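Local atomic coordinates of conserved protein (Methanothermobacter thermautotrophicus, PDB entry 1I36), a protein that is of unknown function but binds NADP and is built like the 3-hydroxyacid dehydrogenases, consistent with a redox role. Residues A[167-175]-A[242-250]. The protein carries 1 engineered substitution. Numbering follows the deposited sequence.
Sequences KGVSALLWE and IIRIFDKLK
Ala171 CB is the low bump at the middle of this helix crossing, set among Ile242, Ile245 and Phe246; Ile245 CG2 is its nearest neighbour at 3.9 Å. The axes approach to 9.4 Å at 65°. One turn earlier, Gly168 makes a hollow that Ile242 CD1 enters, 3.3 Å from Gly168 CA, where a beta carbon would clash. Beside it the Phe246 ring presents its edge to the carbonyl of Lys167, CE1 lying 3.6 Å from Lys167 O. The contact joins helices 154-182 and 238-249 of the all-helical region that follows the NADP-binding Rossmann domain, as in the 3-hydroxyacid dehydrogenases. At the far end Trp174, with CG anti to the backbone N (chi1 -178°), reaches across. Leu249 CD2 makes a CH-pi contact over one face of the Trp174 five-membered ring, 3.5 Å from the centroid and 16° off the normal, while Ile245 comes up obliquely beside the six-membered ring, its CD1 3.7 Å from Trp174 CZ3. Trp174 NE1 hydrogen-bonds to Gln261 O; an alanine here would probably open a gap beside Leu249 and Ile245 and leave that carbonyl without its donor. A water donates to Glu175 OE2 and sits close to Lys248 NZ; Glu175 also accepts backbone N-H bonds from Val237 and Met238 of the second subunit.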
loop_
_atom_site.group_PDB
_atom_site.type_symbol
_atom_site.label_atom_id
_atom_site.label_comp_id
_atom_site.label_asym_id
_atom_site.label_seq_id
_atom_site.Cartn_x
_atom_site.Cartn_y
_atom_site.Cartn_z
ATOM N N LYS A 167 7.681 -2.466 1.989
ATOM C CA LYS A 167 7.767 -2.791 3.417
ATOM C C LYS A 167 6.724 -1.988 4.210
ATOM O O LYS A 167 6.183 -2.479 5.208
ATOM C CB LYS A 167 9.156 -2.532 3.971
ATOM C CG LYS A 167 10.208 -3.535 3.515
ATOM C CD LYS A 167 11.598 -3.019 3.927
ATOM C CE LYS A 167 12.681 -4.078 3.697
ATOM N NZ LYS A 167 12.608 -4.736 2.374
ATOM N N GLY A 168 6.464 -0.754 3.786
ATOM C CA GLY A 168 5.468 0.072 4.451
ATOM C C GLY A 168 4.066 -0.547 4.330
ATOM O O GLY A 168 3.325 -0.543 5.296
ATOM N N VAL A 169 3.711 -1.031 3.140
ATOM C CA VAL A 169 2.417 -1.679 2.874
ATOM C C VAL A 169 2.263 -2.936 3.746
ATOM O O VAL A 169 1.164 -3.226 4.248
ATOM C CB VAL A 169 2.294 -2.051 1.372
ATOM C CG1 VAL A 169 1.082 -2.961 1.120
ATOM C CG2 VAL A 169 2.185 -0.774 0.538
ATOM N N SER A 170 3.344 -3.703 3.899
ATOM C CA SER A 170 3.326 -4.908 4.753
ATOM C C SER A 170 2.992 -4.537 6.189
ATOM O O SER A 170 2.239 -5.249 6.875
ATOM C CB SER A 170 4.694 -5.612 4.752
ATOM O OG SER A 170 4.881 -6.252 3.506
ATOM N N ALA A 171 3.577 -3.446 6.672
ATOM C CA ALA A 171 3.305 -3.004 8.031
ATOM C C ALA A 171 1.857 -2.498 8.179
ATOM O O ALA A 171 1.224 -2.708 9.223
ATOM C CB ALA A 171 4.268 -1.908 8.426
ATOM N N LEU A 172 1.388 -1.754 7.177
ATOM C CA LEU A 172 0.030 -1.199 7.190
ATOM C C LEU A 172 -0.977 -2.350 7.155
ATOM O O LEU A 172 -1.978 -2.352 7.893
ATOM C CB LEU A 172 -0.201 -0.278 5.987
ATOM C CG LEU A 172 0.550 1.057 5.969
ATOM C CD1 LEU A 172 0.505 1.670 4.558
ATOM C CD2 LEU A 172 -0.048 2.056 6.997
ATOM N N LEU A 173 -0.676 -3.350 6.338
ATOM C CA LEU A 173 -1.545 -4.512 6.221
ATOM C C LEU A 173 -1.625 -5.243 7.548
ATOM O O LEU A 173 -2.720 -5.562 8.028
ATOM C CB LEU A 173 -1.032 -5.469 5.176
ATOM C CG LEU A 173 -1.967 -6.658 4.977
ATOM C CD1 LEU A 173 -3.250 -6.184 4.262
ATOM C CD2 LEU A 173 -1.260 -7.717 4.149
ATOM N N TRP A 174 -0.464 -5.513 8.131
ATOM C CA TRP A 174 -0.396 -6.209 9.408
ATOM C C TRP A 174 -1.189 -5.514 10.505
ATOM O O TRP A 174 -1.962 -6.158 11.213
ATOM C CB TRP A 174 1.057 -6.382 9.870
ATOM C CG TRP A 174 1.135 -7.152 11.164
ATOM C CD1 TRP A 174 1.174 -8.512 11.319
ATOM C CD2 TRP A 174 1.139 -6.600 12.472
ATOM N NE1 TRP A 174 1.204 -8.831 12.659
ATOM C CE2 TRP A 174 1.182 -7.675 13.384
ATOM C CE3 TRP A 174 1.119 -5.299 12.969
ATOM C CZ2 TRP A 174 1.202 -7.484 14.752
ATOM C CZ3 TRP A 174 1.139 -5.111 14.335
ATOM C CH2 TRP A 174 1.182 -6.191 15.206
ATOM N N GLU A 175 -0.989 -4.214 10.675
ATOM C CA GLU A 175 -1.720 -3.511 11.708
ATOM C C GLU A 175 -3.240 -3.528 11.447
ATOM O O GLU A 175 -4.029 -3.757 12.376
ATOM C CB GLU A 175 -1.215 -2.082 11.883
ATOM C CG GLU A 175 -2.043 -1.286 12.893
ATOM C CD GLU A 175 -1.337 -0.077 13.442
ATOM O OE1 GLU A 175 -1.449 1.014 12.855
ATOM O OE2 GLU A 175 -0.683 -0.212 14.493
ATOM N N ILE A 242 6.602 2.534 10.765
ATOM C CA ILE A 242 6.829 1.240 10.129
ATOM C C ILE A 242 7.856 0.439 10.933
ATOM O O ILE A 242 7.682 -0.762 11.141
ATOM C CB ILE A 242 7.280 1.395 8.647
ATOM C CG1 ILE A 242 6.141 1.972 7.794
ATOM C CG2 ILE A 242 7.692 0.053 8.054
ATOM C CD1 ILE A 242 6.623 2.489 6.423
ATOM N N ILE A 243 8.912 1.115 11.388
ATOM C CA ILE A 243 9.969 0.481 12.194
ATOM C C ILE A 243 9.359 -0.051 13.504
ATOM O O ILE A 243 9.663 -1.162 13.927
ATOM C CB ILE A 243 11.145 1.479 12.480
ATOM C CG1 ILE A 243 12.256 1.337 11.429
ATOM C CG2 ILE A 243 11.758 1.242 13.854
ATOM C CD1 ILE A 243 13.406 2.353 11.627
ATOM N N ARG A 244 8.470 0.725 14.114
ATOM C CA ARG A 244 7.815 0.282 15.345
ATOM C C ARG A 244 7.032 -1.027 15.134
ATOM O O ARG A 244 7.048 -1.902 16.006
ATOM C CB ARG A 244 6.911 1.373 15.904
ATOM C CG ARG A 244 7.662 2.622 16.348
ATOM C CD ARG A 244 6.787 3.522 17.193
ATOM N NE ARG A 244 6.333 2.776 18.358
ATOM C CZ ARG A 244 5.199 2.991 19.020
ATOM N NH1 ARG A 244 4.369 3.965 18.651
ATOM N NH2 ARG A 244 4.856 2.159 20.002
ATOM N N ILE A 245 6.394 -1.189 13.966
ATOM C CA ILE A 245 5.649 -2.418 13.669
ATOM C C ILE A 245 6.628 -3.590 13.526
ATOM O O ILE A 245 6.408 -4.674 14.087
ATOM C CB ILE A 245 4.809 -2.311 12.351
ATOM C CG1 ILE A 245 3.648 -1.316 12.509
ATOM C CG2 ILE A 245 4.307 -3.679 11.926
ATOM C CD1 ILE A 245 2.559 -1.756 13.456
ATOM N N PHE A 246 7.693 -3.400 12.752
ATOM C CA PHE A 246 8.653 -4.484 12.578
ATOM C C PHE A 246 9.352 -4.837 13.886
ATOM O O PHE A 246 9.730 -5.991 14.100
ATOM C CB PHE A 246 9.628 -4.186 11.450
ATOM C CG PHE A 246 9.047 -4.458 10.094
ATOM C CD1 PHE A 246 8.808 -3.428 9.200
ATOM C CD2 PHE A 246 8.661 -5.755 9.741
ATOM C CE1 PHE A 246 8.188 -3.673 7.972
ATOM C CE2 PHE A 246 8.040 -6.010 8.521
ATOM C CZ PHE A 246 7.803 -4.951 7.635
ATOM N N ASP A 247 9.438 -3.855 14.777
ATOM C CA ASP A 247 10.021 -4.038 16.099
ATOM C C ASP A 247 9.135 -5.088 16.815
ATOM O O ASP A 247 9.636 -6.049 17.395
ATOM C CB ASP A 247 10.005 -2.692 16.843
ATOM C CG ASP A 247 10.869 -2.688 18.095
ATOM O OD1 ASP A 247 11.981 -3.258 18.063
ATOM O OD2 ASP A 247 10.447 -2.088 19.112
ATOM N N LYS A 248 7.818 -4.945 16.681
ATOM C CA LYS A 248 6.867 -5.877 17.280
ATOM C C LYS A 248 6.927 -7.263 16.647
ATOM O O LYS A 248 6.945 -8.269 17.349
ATOM C CB LYS A 248 5.440 -5.367 17.125
ATOM C CG LYS A 248 5.099 -4.134 17.900
ATOM C CD LYS A 248 3.634 -3.799 17.676
ATOM C CE LYS A 248 3.207 -2.665 18.555
ATOM N NZ LYS A 248 1.762 -2.411 18.405
ATOM N N LEU A 249 6.909 -7.311 15.319
ATOM C CA LEU A 249 6.934 -8.574 14.580
ATOM C C LEU A 249 8.041 -9.580 14.940
ATOM O O LEU A 249 7.930 -10.763 14.602
ATOM C CB LEU A 249 6.956 -8.307 13.069
ATOM C CG LEU A 249 5.739 -7.652 12.405
ATOM C CD1 LEU A 249 5.938 -7.584 10.899
ATOM C CD2 LEU A 249 4.507 -8.448 12.708
ATOM N N LYS A 250 9.100 -9.117 15.606
ATOM C CA LYS A 250 10.214 -9.989 15.987
ATOM C C LYS A 250 9.835 -11.015 17.060
ATOM O O LYS A 250 9.661 -10.675 18.232
ATOM C CB LYS A 250 11.407 -9.156 16.458
ATOM C CG LYS A 250 12.115 -8.399 15.348
ATOM C CD LYS A 250 12.324 -6.939 15.722
ATOM C CE LYS A 250 13.340 -6.760 16.833
ATOM N NZ LYS A 250 14.731 -6.961 16.339
HETATM O O HOH W 1 0.303 -2.172 16.354
#